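S-adenosylmethionine dependent methyltransferase (Mesorhizobium loti, PDB 3BKW) probably transfers a methyl group from S-adenosylmethionine to an acceptor substrate, as a member of the Rossmann-like methyltransferase family. Local coordinates at residues Trp32-Ala37 and Glu212-Thr217; Arg178-Leu183 and Val187-Arg192; Val48-Gly53 and Asp99-Pro104; Ala200-Arg203 and Ala207-His210; Tyr68-Asp73 and Asp106-Ala111. All coordinates share one frame; numbering follows the deposited sequence. Where two conformers were deposited one is given.

How the contacts relate
Four of the five contacts are built on one seven-stranded sheet. Contacts 3 and 5 are close companions, their centres 8 Å apart: strands 46-50 and 68-73 are neighbours, probably hydrogen-bonded from Asp49 N to Leu70 O and from Gly51 N to Leu72 O. The glycine-rich turn of contact 3 and Asp73 of contact 5 probably mark the S-adenosylmethionine site, as in relatives. Contacts 1 and 4 sit on the last strand in the sheet order, 207-213, with centres about 19 Å apart, and both touch the second subunit. Contact 2 belongs to a separate two-stranded sheet, its centre about 23 Å from that of contact 1 and 27 Å from that of contact 5.

Contact 1 of 5, residues Trp32-Ala37 and Glu212-Thr217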
# COMPACT_ATOMS: atom_id res chain seq x y z
N TRP A 32 5.25 17.64 -4.22
CA TRP A 32 5.72 17.69 -5.61
C TRP A 32 7.08 17.01 -5.84
O TRP A 32 7.17 16.19 -6.74
CB TRP A 32 5.66 19.10 -6.21
CG TRP A 32 6.45 19.26 -7.47
CD1 TRP A 32 7.54 20.03 -7.63
CD2 TRP A 32 6.23 18.60 -8.73
NE1 TRP A 32 8.02 19.92 -8.90
CE2 TRP A 32 7.25 19.03 -9.60
CE3 TRP A 32 5.29 17.67 -9.19
CZ2 TRP A 32 7.34 18.61 -10.93
CZ3 TRP A 32 5.39 17.22 -10.53
CH2 TRP A 32 6.42 17.69 -11.38
N PRO A 33 8.12 17.35 -5.06
CA PRO A 33 9.40 16.66 -5.28
C PRO A 33 9.36 15.13 -5.23
O PRO A 33 10.00 14.48 -6.06
CB PRO A 33 10.28 17.23 -4.17
CG PRO A 33 9.71 18.58 -3.91
CD PRO A 33 8.24 18.40 -4.03
N ALA A 34 8.60 14.58 -4.29
CA ALA A 34 8.41 13.13 -4.17
C ALA A 34 7.69 12.54 -5.38
O ALA A 34 8.09 11.50 -5.88
CB ALA A 34 7.62 12.80 -2.92
N LEU A 35 6.66 13.24 -5.84
CA LEU A 35 5.88 12.79 -7.01
C LEU A 35 6.72 12.94 -8.29
O LEU A 35 6.77 12.03 -9.13
CB LEU A 35 4.55 13.54 -7.09
CG LEU A 35 3.48 12.95 -8.00
CD1 LEU A 35 3.12 11.53 -7.53
CD2 LEU A 35 2.25 13.87 -8.07
N ARG A 36 7.43 14.07 -8.40
CA ARG A 36 8.34 14.33 -9.53
C ARG A 36 9.40 13.22 -9.66
O ARG A 36 9.69 12.76 -10.76
CB ARG A 36 9.03 15.68 -9.36
CG ARG A 36 10.01 16.05 -10.50
CD ARG A 36 10.70 17.36 -10.19
NE ARG A 36 11.46 17.28 -8.94
CZ ARG A 36 11.87 18.32 -8.21
NH1 ARG A 36 11.62 19.59 -8.57
NH2 ARG A 36 12.55 18.10 -7.08
N ALA A 37 9.94 12.79 -8.52
CA ALA A 37 10.94 11.72 -8.48
C ALA A 37 10.44 10.37 -9.01
O ALA A 37 11.23 9.56 -9.50
CB ALA A 37 11.47 11.55 -7.08
N GLU A 212 4.10 5.44 -2.28
CA GLU A 212 4.70 6.28 -1.25
C GLU A 212 3.62 7.00 -0.47
O GLU A 212 2.73 7.64 -1.04
CB GLU A 212 5.66 7.23 -1.93
CG GLU A 212 6.57 7.99 -1.03
CD GLU A 212 7.73 8.62 -1.79
OE1 GLU A 212 8.37 7.95 -2.66
OE2 GLU A 212 8.05 9.77 -1.49
N GLU A 213 3.68 6.83 0.85
CA GLU A 213 2.79 7.54 1.77
C GLU A 213 3.68 8.70 2.13
O GLU A 213 4.67 8.55 2.86
CB GLU A 213 2.39 6.63 2.93
CG GLU A 213 1.78 5.35 2.40
CD GLU A 213 1.53 4.33 3.45
OE1 GLU A 213 0.55 4.47 4.20
OE2 GLU A 213 2.30 3.36 3.51
N PHE A 214 3.33 9.87 1.58
CA PHE A 214 4.21 11.03 1.59
C PHE A 214 4.68 11.41 2.97
O PHE A 214 3.91 11.39 3.92
CB PHE A 214 3.63 12.23 0.82
CG PHE A 214 4.40 13.52 1.05
CD1 PHE A 214 5.68 13.65 0.54
CD2 PHE A 214 3.86 14.56 1.80
CE1 PHE A 214 6.43 14.81 0.77
CE2 PHE A 214 4.60 15.74 2.02
CZ PHE A 214 5.88 15.85 1.51
N CYS A 215 5.99 11.66 3.07
CA CYS A 215 6.63 12.14 4.27
C CYS A 215 7.60 13.24 3.87
O CYS A 215 8.51 12.99 3.05
CB CYS A 215 7.39 11.02 4.96
SG CYS A 215 8.17 11.58 6.49
N PRO A 216 7.45 14.45 4.45
CA PRO A 216 8.41 15.49 4.11
C PRO A 216 9.80 15.14 4.65
O PRO A 216 9.93 14.45 5.68
CB PRO A 216 7.83 16.72 4.82
CG PRO A 216 7.13 16.18 5.95
CD PRO A 216 6.48 14.93 5.46
N THR A 217 10.84 15.60 3.96
CA THR A 217 12.20 15.34 4.40
C THR A 217 12.53 16.30 5.56
O THR A 217 11.84 17.32 5.75
CB THR A 217 13.23 15.57 3.28
OG1 THR A 217 13.26 16.95 2.92
CG2 THR A 217 12.90 14.73 2.05
O HOH W 1 9.61 9.68 -4.57
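A small, partly buried contact pins helix 32-38, the first helix of the model, at Ala34 to the end of strand 207-213, outermost in this chain's sheet, at Glu212 and the following Phe214. Only 112 Å² is buried, and no direct hydrogen bond crosses it. The methyl of Ala34 does the touching: CB lies 3.4 Å from Glu212 OE2 and 4.1 Å from Phe214 CD1, so one small group is met by a carboxylate oxygen and by a ring that it approaches obliquely. Glu212 delivers its carboxylate through an extended chain, with CG anti to the backbone N (chi1 -168°). Its other oxygen, OE1, reaches the helix through a water, which donates both to Ala34 O at 2.7 Å and to Glu212 OE1 at 2.9 Å. OE1 is also hydrogen-bonded to His210 NE2, so it has two partners, which should restrict how the carboxylate turns. The Phe214 ring has Pro216 N over one face, 3.6 Å above its plane and toward the rim. Behind the contact, Ala34 and Leu35 both pack on Leu238 of strand 236-242, Leu35 continues onto Val141 of strand 138-145, and Trp32 and Leu35 reach Tyr112 of strand 108-114, so the helix spans several strands.

Contact 2 of 5, residues Arg178-Leu183 and Val187-Arg192; sequences RKTDWL and VVKHHR. With EDO (1,2-ethanediol), chain D; EDO (1,2-ethanediol), chain C.
Lys189 reaches Asp181 by starting with CG between its own backbone N and carbonyl carbon (chi1 57°) and then running fully extended. NZ arrives 2.8 Å from Asp181 OD2 in a salt bridge, from above the carboxylate plane, and Glu145 is a second anionic partner for the same ammonium. Thr180 OG1 lies 3.6 Å from Lys189 CE, the two side chains crossing at about a right angle. The backbones form a short antiparallel ladder, strands 176-178 and 189-191, with helix 182-185 in the connection; Arg178 and Lys189 are a hydrogen-bonded pair, Arg178 N giving to Lys189 O at 2.8 Å and Lys189 N returning to Arg178 O at 3.2 Å. Both side chains leave on the same face of this little sheet. Arg178 bends at chi2 (-66°), which brings its guanidinium alongside His191, with the two planes 44° apart. His191 CB sits over one guanidinium face and His191 CD2 is 3.4 Å from Arg178 NH2. Carbonyls of Ala151 and Val174 hold the guanidinium, while Tyr172 O takes His191 NE2. Where the strands part, a water bridges Arg178 O, Asp181 N and Val187 O. Beyond it, Val188 CG2 approaches Trp182 CE3 obliquely at 4.1 Å.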
# COMPACT_ATOMS: atom_id res chain seq x y z
N ARG A 178 -17.25 10.53 1.51
CA ARG A 178 -17.05 11.29 2.73
C ARG A 178 -17.43 12.73 2.42
O ARG A 178 -17.00 13.29 1.39
CB ARG A 178 -15.60 11.23 3.18
CG ARG A 178 -15.13 9.85 3.63
CD ARG A 178 -15.84 9.42 4.89
NE ARG A 178 -15.17 8.32 5.58
CZ ARG A 178 -15.31 7.02 5.33
NH1 ARG A 178 -16.06 6.57 4.32
NH2 ARG A 178 -14.64 6.15 6.08
N LYS A 179 -18.24 13.31 3.29
CA LYS A 179 -18.72 14.70 3.16
C LYS A 179 -18.00 15.64 4.12
O LYS A 179 -18.41 16.77 4.31
CB LYS A 179 -20.23 14.74 3.38
CG LYS A 179 -20.98 13.92 2.34
CD LYS A 179 -22.47 14.16 2.40
CE LYS A 179 -23.21 13.40 1.29
NZ LYS A 179 -24.67 13.72 1.33
N THR A 180 -16.85 15.21 4.64
CA THR A 180 -16.10 15.99 5.63
C THR A 180 -15.49 17.30 5.10
O THR A 180 -15.18 18.19 5.90
CB THR A 180 -15.07 15.09 6.33
OG1 THR A 180 -14.34 14.40 5.33
CG2 THR A 180 -15.78 14.06 7.21
N ASP A 181 -15.33 17.42 3.77
CA ASP A 181 -14.88 18.66 3.11
C ASP A 181 -16.01 19.32 2.31
O ASP A 181 -15.76 20.28 1.58
CB ASP A 181 -13.70 18.39 2.18
CG ASP A 181 -12.40 18.14 2.92
OD1 ASP A 181 -12.25 18.56 4.09
OD2 ASP A 181 -11.50 17.53 2.31
N TRP A 182 -17.25 18.85 2.48
CA TRP A 182 -18.39 19.40 1.74
C TRP A 182 -18.65 20.86 2.10
O TRP A 182 -18.73 21.68 1.21
CB TRP A 182 -19.65 18.56 1.91
CG TRP A 182 -20.85 19.17 1.27
CD1 TRP A 182 -21.90 19.76 1.91
CD2 TRP A 182 -21.09 19.34 -0.13
NE1 TRP A 182 -22.80 20.25 1.00
CE2 TRP A 182 -22.33 20.01 -0.26
CE3 TRP A 182 -20.39 18.97 -1.29
CZ2 TRP A 182 -22.89 20.34 -1.51
CZ3 TRP A 182 -20.95 19.29 -2.55
CH2 TRP A 182 -22.19 19.98 -2.64
N LEU A 183 -18.74 21.19 3.39
CA LEU A 183 -18.98 22.57 3.79
C LEU A 183 -17.85 23.50 3.37
O LEU A 183 -18.11 24.47 2.70
CB LEU A 183 -19.24 22.71 5.30
CG LEU A 183 -20.47 22.02 5.89
CD1 LEU A 183 -20.57 22.40 7.36
CD2 LEU A 183 -21.75 22.38 5.16
N VAL A 187 -16.99 19.73 -2.04
CA VAL A 187 -16.57 18.47 -2.68
C VAL A 187 -16.91 17.26 -1.81
O VAL A 187 -16.92 17.37 -0.57
CB VAL A 187 -15.03 18.46 -2.99
CG1 VAL A 187 -14.66 19.62 -3.93
CG2 VAL A 187 -14.18 18.47 -1.69
N VAL A 188 -17.24 16.16 -2.48
CA VAL A 188 -17.45 14.84 -1.86
C VAL A 188 -16.26 14.03 -2.35
O VAL A 188 -15.99 13.99 -3.55
CB VAL A 188 -18.75 14.16 -2.34
CG1 VAL A 188 -18.85 12.74 -1.78
CG2 VAL A 188 -19.99 14.98 -1.94
N LYS A 189 -15.53 13.44 -1.41
CA LYS A 189 -14.38 12.59 -1.72
C LYS A 189 -14.77 11.15 -1.48
O LYS A 189 -15.74 10.88 -0.77
CB LYS A 189 -13.15 13.00 -0.94
CG LYS A 189 -13.26 13.03 0.58
CD LYS A 189 -12.02 13.73 1.12
CE LYS A 189 -12.11 14.02 2.56
NZ LYS A 189 -10.91 14.88 2.95
N HIS A 190 -14.01 10.24 -2.07
CA HIS A 190 -14.29 8.81 -2.02
C HIS A 190 -13.20 8.10 -1.30
O HIS A 190 -12.07 8.00 -1.77
CB HIS A 190 -14.49 8.31 -3.44
CG HIS A 190 -15.67 8.96 -4.08
ND1 HIS A 190 -16.96 8.52 -3.88
CD2 HIS A 190 -15.77 10.11 -4.78
CE1 HIS A 190 -17.80 9.33 -4.51
NE2 HIS A 190 -17.10 10.30 -5.06
N HIS A 191 -13.56 7.62 -0.11
CA HIS A 191 -12.64 6.92 0.74
C HIS A 191 -12.48 5.50 0.25
O HIS A 191 -13.46 4.75 0.14
CB HIS A 191 -13.12 6.90 2.19
CG HIS A 191 -12.23 6.10 3.08
ND1 HIS A 191 -10.92 6.46 3.36
CD2 HIS A 191 -12.46 4.94 3.74
CE1 HIS A 191 -10.40 5.54 4.16
NE2 HIS A 191 -11.30 4.62 4.40
N ARG A 192 -11.23 5.16 -0.09
CA ARG A 192 -10.85 3.83 -0.54
C ARG A 192 -9.53 3.54 0.14
O ARG A 192 -8.65 4.42 0.15
CB ARG A 192 -10.67 3.77 -2.06
CG ARG A 192 -11.97 3.80 -2.85
CD ARG A 192 -11.73 3.84 -4.36
NE ARG A 192 -11.35 5.17 -4.85
CZ ARG A 192 -12.15 6.05 -5.49
NH1 ARG A 192 -13.41 5.77 -5.81
NH2 ARG A 192 -11.62 7.21 -5.88
C1 EDO D . -15.87 4.12 -2.96
O1 EDO D . -15.09 4.84 -2.02
C2 EDO D . -16.66 5.11 -3.81
O2 EDO D . -17.51 5.94 -2.99
C1 EDO C . -8.02 6.67 -4.58
O1 EDO C . -8.56 5.38 -4.91
C2 EDO C . -8.55 7.19 -3.23
O2 EDO C . -9.87 7.72 -3.34
O HOH W 2 -15.88 15.78 1.39

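Contact 3 of 5, residues Val48-Gly53 and Asp99-Pro104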
# COMPACT_ATOMS: atom_id res chain seq x y z
N VAL A 48 -0.68 13.20 -20.64
CA VAL A 48 -2.01 13.70 -20.31
C VAL A 48 -2.02 14.03 -18.81
O VAL A 48 -1.57 13.22 -18.01
CB VAL A 48 -3.17 12.77 -20.74
CG1 VAL A 48 -3.06 11.37 -20.10
CG2 VAL A 48 -4.52 13.41 -20.43
N ASP A 49 -2.55 15.21 -18.46
CA ASP A 49 -2.67 15.68 -17.10
C ASP A 49 -4.14 15.68 -16.75
O ASP A 49 -4.90 16.47 -17.30
CB ASP A 49 -2.07 17.09 -16.98
CG ASP A 49 -2.10 17.63 -15.57
OD1 ASP A 49 -2.71 17.01 -14.69
OD2 ASP A 49 -1.46 18.67 -15.33
N LEU A 50 -4.54 14.77 -15.86
CA LEU A 50 -5.94 14.61 -15.47
C LEU A 50 -6.24 15.48 -14.26
O LEU A 50 -5.79 15.18 -13.15
CB LEU A 50 -6.26 13.14 -15.19
CG LEU A 50 -5.94 12.09 -16.26
CD1 LEU A 50 -6.15 10.67 -15.75
CD2 LEU A 50 -6.75 12.34 -17.50
N GLY A 51 -6.99 16.57 -14.48
CA GLY A 51 -7.34 17.55 -13.44
C GLY A 51 -6.18 18.53 -13.37
O GLY A 51 -5.59 18.76 -12.31
N CYS A 52 -5.90 19.15 -14.51
CA CYS A 52 -4.73 20.01 -14.67
C CYS A 52 -4.78 21.38 -13.98
O CYS A 52 -3.73 22.04 -13.83
CB CYS A 52 -4.43 20.22 -16.16
SG CYS A 52 -5.65 21.17 -17.05
N GLY A 53 -5.98 21.83 -13.60
CA GLY A 53 -6.16 23.12 -12.98
C GLY A 53 -5.57 24.23 -13.83
O GLY A 53 -5.80 24.29 -15.04
N ASP A 99 -15.25 11.82 -14.35
CA ASP A 99 -16.24 10.76 -14.12
C ASP A 99 -16.78 10.15 -15.41
O ASP A 99 -17.35 9.07 -15.36
CB ASP A 99 -17.44 11.28 -13.31
CG ASP A 99 -17.09 11.62 -11.90
OD1 ASP A 99 -16.47 10.78 -11.22
OD2 ASP A 99 -17.47 12.72 -11.43
N LYS A 100 -16.63 10.85 -16.54
CA LYS A 100 -17.09 10.39 -17.86
C LYS A 100 -15.94 10.51 -18.86
O LYS A 100 -16.13 10.89 -20.01
CB LYS A 100 -18.27 11.25 -18.31
CG LYS A 100 -19.44 11.35 -17.33
CD LYS A 100 -20.51 12.27 -17.88
N LEU A 101 -14.73 10.15 -18.42
CA LEU A 101 -13.52 10.34 -19.20
C LEU A 101 -13.40 9.41 -20.41
O LEU A 101 -13.61 8.19 -20.28
CB LEU A 101 -12.28 10.13 -18.32
CG LEU A 101 -10.88 10.32 -18.92
CD1 LEU A 101 -10.62 11.78 -19.28
CD2 LEU A 101 -9.78 9.79 -17.98
N HIS A 102 -13.06 10.01 -21.54
CA HIS A 102 -12.78 9.30 -22.77
C HIS A 102 -11.40 9.77 -23.23
O HIS A 102 -11.10 10.96 -23.16
CB HIS A 102 -13.87 9.53 -23.81
CG HIS A 102 -15.20 8.95 -23.40
ND1 HIS A 102 -16.15 9.68 -22.71
CD2 HIS A 102 -15.72 7.71 -23.56
CE1 HIS A 102 -17.20 8.92 -22.48
NE2 HIS A 102 -16.97 7.72 -22.99
N LEU A 103 -10.55 8.83 -23.63
CA LEU A 103 -9.21 9.13 -24.11
C LEU A 103 -8.94 8.29 -25.35
O LEU A 103 -9.38 7.12 -25.39
CB LEU A 103 -8.14 8.86 -23.05
CG LEU A 103 -8.02 9.78 -21.82
CD1 LEU A 103 -6.94 9.25 -20.87
CD2 LEU A 103 -7.72 11.21 -22.24
N PRO A 104 -8.23 8.85 -26.35
CA PRO A 104 -7.87 8.06 -27.51
C PRO A 104 -6.88 6.97 -27.14
O PRO A 104 -6.01 7.17 -26.29
CB PRO A 104 -7.24 9.09 -28.46
CG PRO A 104 -6.75 10.14 -27.59
CD PRO A 104 -7.71 10.23 -26.47
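Leu50 sends its CD2 methyl against CD2 of Leu101, 4.0 Å away, the two side chains crossing at about a right angle. Two residues earlier on the strand, Val48 CG2 meets Leu103 CD2 at a looser 4.3 Å. Because Val48 faces Leu103 and Leu50 faces Leu101, the loop 99-104 runs against the direction of strand 46-50, but as a lid rather than a partner strand: the CA atoms of Leu50 and Leu101 are 9.5 Å apart, and no hydrogen bond joins the segments. Leu101, with CG anti to its backbone N (chi1 -178°), brings its CD2 down onto Leu50; Leu50, with CG beside the N (chi1 -53°), presents its own CD2 to meet it. All four side chains are pure hydrocarbon, so the 131 Å² buried here comes from van der Waals packing alone. Leu72 of the neighbouring strand touches Val48, Leu101 and Leu103, and helix 123-133 adds Val130 against Leu50 and Ala133 against Leu103. Asp49, between Val48 and Leu50, turns the other way, to Phe57 and Cys58 of helix 56-63. The strand then opens into Gly51-Cys52-Gly53, both glycines having positive phi, and Gly53 N is hydrogen-bonded to Asp73 OD1. A first strand ending in such a glycine-rich turn is the hallmark of Rossmann-like methyltransferases, where it normally cradles S-adenosylmethionine, consistent with a cofactor site here, though the model has none bound.

Contact 4 of 5, residues Ala200-Arg203 and Ala207-His210; sequences ALIR and AIEH
No ring, amide or carboxylate has a face or edge in the meeting of Leu201 and Ile202 with Ile208; it is made by branched aliphatic chains alone. The motif is a helix-turn-strand unit, in which helix 194-203 hands the chain through a tight connection to strand 207-213, the outermost strand on this side of the Rossmann-like sheet. Closeness in sequence brings the backbones near, with 6.0 Å between the CA atoms of Ile202 and Ala207, yet the side chains bear the contact and no hydrogen bond crosses it. Ile208 is the shared partner. Its CG1 stands beside the backbone N, and the chain then folds at chi2 (-52°) instead of extending, so that CD1 swings toward the helix. There CD1 lies 3.9 Å from Leu201 CD1 and equally 3.9 Å from Leu201 CB. Both Leu201 and Ile202 cross Ile208 at about a right angle. Leu201 is further walled in by Phe127 of helix 123-133 and Val239 of strand 236-242. The second subunit also joins in: Ile208 packs on Ile202 of that subunit, and Ile202 on its Glu209. Just beyond Ile208 the strand carries a classic beta bulge, Glu209 and His210 together facing Ser240. Ile202 meets the middle of the Ile208 side chain, its CG1 4.0 Å and its CD1 4.1 Å from Ile208 CG1.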
# COMPACT_ATOMS: atom_id res chain seq x y z
N ALA A 200 -7.38 -2.33 -7.64
CA ALA A 200 -8.10 -1.78 -8.80
C ALA A 200 -7.15 -1.48 -9.97
O ALA A 200 -7.47 -1.78 -11.12
CB ALA A 200 -8.89 -0.56 -8.40
N LEU A 201 -5.97 -0.94 -9.67
CA LEU A 201 -4.95 -0.75 -10.70
C LEU A 201 -4.52 -2.07 -11.32
O LEU A 201 -4.45 -2.19 -12.53
CB LEU A 201 -3.72 -0.05 -10.13
CG LEU A 201 -3.85 1.45 -9.84
CD1 LEU A 201 -2.68 1.95 -8.97
CD2 LEU A 201 -3.90 2.21 -11.15
N ILE A 202 -4.27 -3.06 -10.47
CA ILE A 202 -3.82 -4.39 -10.92
C ILE A 202 -4.89 -5.06 -11.80
O ILE A 202 -4.59 -5.52 -12.90
CB ILE A 202 -3.42 -5.27 -9.70
CG1 ILE A 202 -2.16 -4.72 -9.02
CG2 ILE A 202 -3.14 -6.74 -10.12
CD1 ILE A 202 -1.94 -5.31 -7.62
N ARG A 203 -6.14 -5.05 -11.33
CA ARG A 203 -7.28 -5.63 -12.08
C ARG A 203 -7.48 -4.92 -13.44
O ARG A 203 -7.91 -5.54 -14.42
CB ARG A 203 -8.56 -5.55 -11.23
CG ARG A 203 -9.75 -6.33 -11.71
CD ARG A 203 -10.93 -6.21 -10.72
NE ARG A 203 -10.56 -6.63 -9.35
CZ ARG A 203 -10.31 -5.85 -8.29
NH1 ARG A 203 -10.44 -4.51 -8.31
NH2 ARG A 203 -9.96 -6.44 -7.13
N ALA A 207 0.88 -2.76 -13.57
CA ALA A 207 1.82 -3.33 -12.63
C ALA A 207 2.12 -2.18 -11.67
O ALA A 207 2.37 -1.07 -12.12
CB ALA A 207 3.06 -3.75 -13.32
N ILE A 208 2.10 -2.43 -10.36
CA ILE A 208 2.48 -1.39 -9.37
C ILE A 208 4.00 -1.22 -9.44
O ILE A 208 4.76 -2.20 -9.36
CB ILE A 208 2.09 -1.76 -7.91
CG1 ILE A 208 0.61 -2.16 -7.81
CG2 ILE A 208 2.47 -0.64 -6.92
CD1 ILE A 208 -0.38 -1.13 -8.42
N GLU A 209 4.44 0.02 -9.61
CA GLU A 209 5.86 0.35 -9.70
C GLU A 209 6.42 0.98 -8.41
O GLU A 209 7.54 0.67 -8.01
CB GLU A 209 6.10 1.27 -10.90
CG GLU A 209 7.56 1.66 -11.12
CD GLU A 209 7.81 2.31 -12.46
OE1 GLU A 209 7.55 1.65 -13.49
OE2 GLU A 209 8.31 3.46 -12.50
N HIS A 210 5.65 1.86 -7.79
CA HIS A 210 6.12 2.56 -6.59
C HIS A 210 4.92 3.10 -5.82
O HIS A 210 3.97 3.59 -6.42
CB HIS A 210 7.06 3.72 -6.98
CG HIS A 210 7.76 4.38 -5.83
ND1 HIS A 210 8.99 3.97 -5.36
CD2 HIS A 210 7.41 5.45 -5.08
CE1 HIS A 210 9.35 4.74 -4.36
NE2 HIS A 210 8.42 5.65 -4.17

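Contact 5 of 5, residues Tyr68-Asp73 and Asp106-Ala111; sequences YVLGLD and DSFDLA. With EDO (1,2-ethanediol), chain F.
Phe108 gives up the largest share of surface here, 65 Å², by laying the far end of its ring between Tyr68 and Leu70. In the Rossmann-like sheet, strands 68-73 and 108-114 are not neighbours; strand 46-50 runs between them, and Phe108 reaches past it, touching Val48 on the way. With CG anti to the carbonyl carbon (chi1 -59°), the Phe108 ring is sent toward strand 68-73. Its CE1 comes 3.9 Å from Tyr68 CE2, where the two rings meet obliquely, and 4.0 Å from Leu70 CB. Tyr68 and Leu70, alternate residues of one strand, offer their side chains from the same face of the sheet, and each also packs on Thr92 of strand 91-95. Leu70 keeps CG anti to its backbone N (chi1 174°), and CD2 is the methyl that ends on the ring, 3.7 Å from Phe108 CZ. No hydrogen bond links the segments; the meeting is wholly apolar. Just after Phe108 the chain turns a corner at Asp109. That carboxylate forms a salt bridge with Arg46, and an ethanediol, probably from the crystallisation liquor, donates from O1 to Asp109 OD1 at 2.6 Å.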
# COMPACT_ATOMS: atom_id res chain seq x y z
N TYR A 68 4.32 16.50 -26.32
CA TYR A 68 2.93 16.91 -26.35
C TYR A 68 2.30 16.73 -24.97
O TYR A 68 2.53 15.71 -24.33
CB TYR A 68 2.17 16.07 -27.38
CG TYR A 68 0.66 16.26 -27.36
CD1 TYR A 68 0.11 17.51 -27.65
CD2 TYR A 68 -0.21 15.20 -27.07
CE1 TYR A 68 -1.29 17.71 -27.64
CE2 TYR A 68 -1.62 15.39 -27.06
CZ TYR A 68 -2.14 16.65 -27.35
OH TYR A 68 -3.49 16.87 -27.35
N VAL A 69 1.54 17.73 -24.53
CA VAL A 69 0.83 17.70 -23.24
C VAL A 69 -0.64 18.05 -23.47
O VAL A 69 -0.94 19.07 -24.08
CB VAL A 69 1.44 18.66 -22.18
CG1 VAL A 69 0.72 18.47 -20.84
CG2 VAL A 69 2.93 18.39 -22.00
N LEU A 70 -1.54 17.18 -23.00
CA LEU A 70 -2.99 17.40 -23.02
C LEU A 70 -3.39 17.61 -21.56
O LEU A 70 -3.25 16.69 -20.75
CB LEU A 70 -3.74 16.22 -23.61
CG LEU A 70 -5.28 16.29 -23.56
CD1 LEU A 70 -5.84 17.52 -24.32
CD2 LEU A 70 -5.88 15.00 -24.09
N GLY A 71 -3.84 18.81 -21.23
CA GLY A 71 -4.30 19.15 -19.89
C GLY A 71 -5.82 19.14 -19.88
O GLY A 71 -6.44 19.83 -20.68
N LEU A 72 -6.40 18.34 -18.98
CA LEU A 72 -7.85 18.21 -18.86
C LEU A 72 -8.36 18.68 -17.50
O LEU A 72 -7.80 18.32 -16.47
CB LEU A 72 -8.25 16.76 -19.05
CG LEU A 72 -7.83 16.09 -20.36
CD1 LEU A 72 -8.39 14.64 -20.40
CD2 LEU A 72 -8.29 16.89 -21.56
N ASP A 73 -9.44 19.46 -17.52
CA ASP A 73 -10.07 19.96 -16.29
C ASP A 73 -11.55 20.24 -16.60
O ASP A 73 -11.93 20.42 -17.74
CB ASP A 73 -9.34 21.22 -15.79
CG ASP A 73 -9.56 21.47 -14.31
OD1 ASP A 73 -8.72 21.02 -13.50
OD2 ASP A 73 -10.60 22.09 -13.96
N ASP A 106 -3.84 4.25 -27.13
CA ASP A 106 -2.41 4.19 -27.50
C ASP A 106 -1.84 5.57 -27.90
O ASP A 106 -1.08 5.69 -28.87
CB ASP A 106 -2.32 3.15 -28.65
CG ASP A 106 -0.91 2.77 -29.03
OD1 ASP A 106 -0.00 2.82 -28.20
OD2 ASP A 106 -0.70 2.38 -30.21
N SER A 107 -2.25 6.60 -27.17
CA SER A 107 -1.91 8.01 -27.48
C SER A 107 -1.01 8.75 -26.50
O SER A 107 -0.60 9.90 -26.79
CB SER A 107 -3.21 8.78 -27.66
OG SER A 107 -3.86 8.32 -28.83
N PHE A 108 -0.69 8.13 -25.36
CA PHE A 108 0.15 8.76 -24.35
C PHE A 108 1.19 7.82 -23.78
O PHE A 108 0.98 6.62 -23.72
CB PHE A 108 -0.72 9.34 -23.22
CG PHE A 108 -1.68 10.35 -23.71
CD1 PHE A 108 -1.27 11.67 -23.91
CD2 PHE A 108 -2.98 9.99 -24.05
CE1 PHE A 108 -2.15 12.61 -24.41
CE2 PHE A 108 -3.87 10.94 -24.53
CZ PHE A 108 -3.45 12.25 -24.72
N ASP A 109 2.32 8.38 -23.39
CA ASP A 109 3.40 7.64 -22.74
C ASP A 109 3.30 7.77 -21.23
O ASP A 109 3.83 6.94 -20.50
CB ASP A 109 4.74 8.18 -23.20
CG ASP A 109 4.90 8.11 -24.68
OD1 ASP A 109 4.90 6.97 -25.20
OD2 ASP A 109 5.01 9.18 -25.32
N LEU A 110 2.67 8.86 -20.75
CA LEU A 110 2.53 9.15 -19.34
C LEU A 110 1.19 9.79 -19.05
O LEU A 110 0.80 10.71 -19.76
CB LEU A 110 3.64 10.13 -18.89
CG LEU A 110 3.60 10.72 -17.46
CD1 LEU A 110 3.67 9.61 -16.41
CD2 LEU A 110 4.70 11.76 -17.28
N ALA A 111 0.51 9.30 -18.03
CA ALA A 111 -0.68 9.93 -17.48
C ALA A 111 -0.30 10.41 -16.08
O ALA A 111 0.28 9.67 -15.29
CB ALA A 111 -1.87 8.98 -17.45
C1 EDO F . 5.60 4.33 -23.23
O1 EDO F . 5.49 4.54 -24.63
C2 EDO F . 7.07 4.33 -22.84
O2 EDO F . 7.60 5.67 -22.86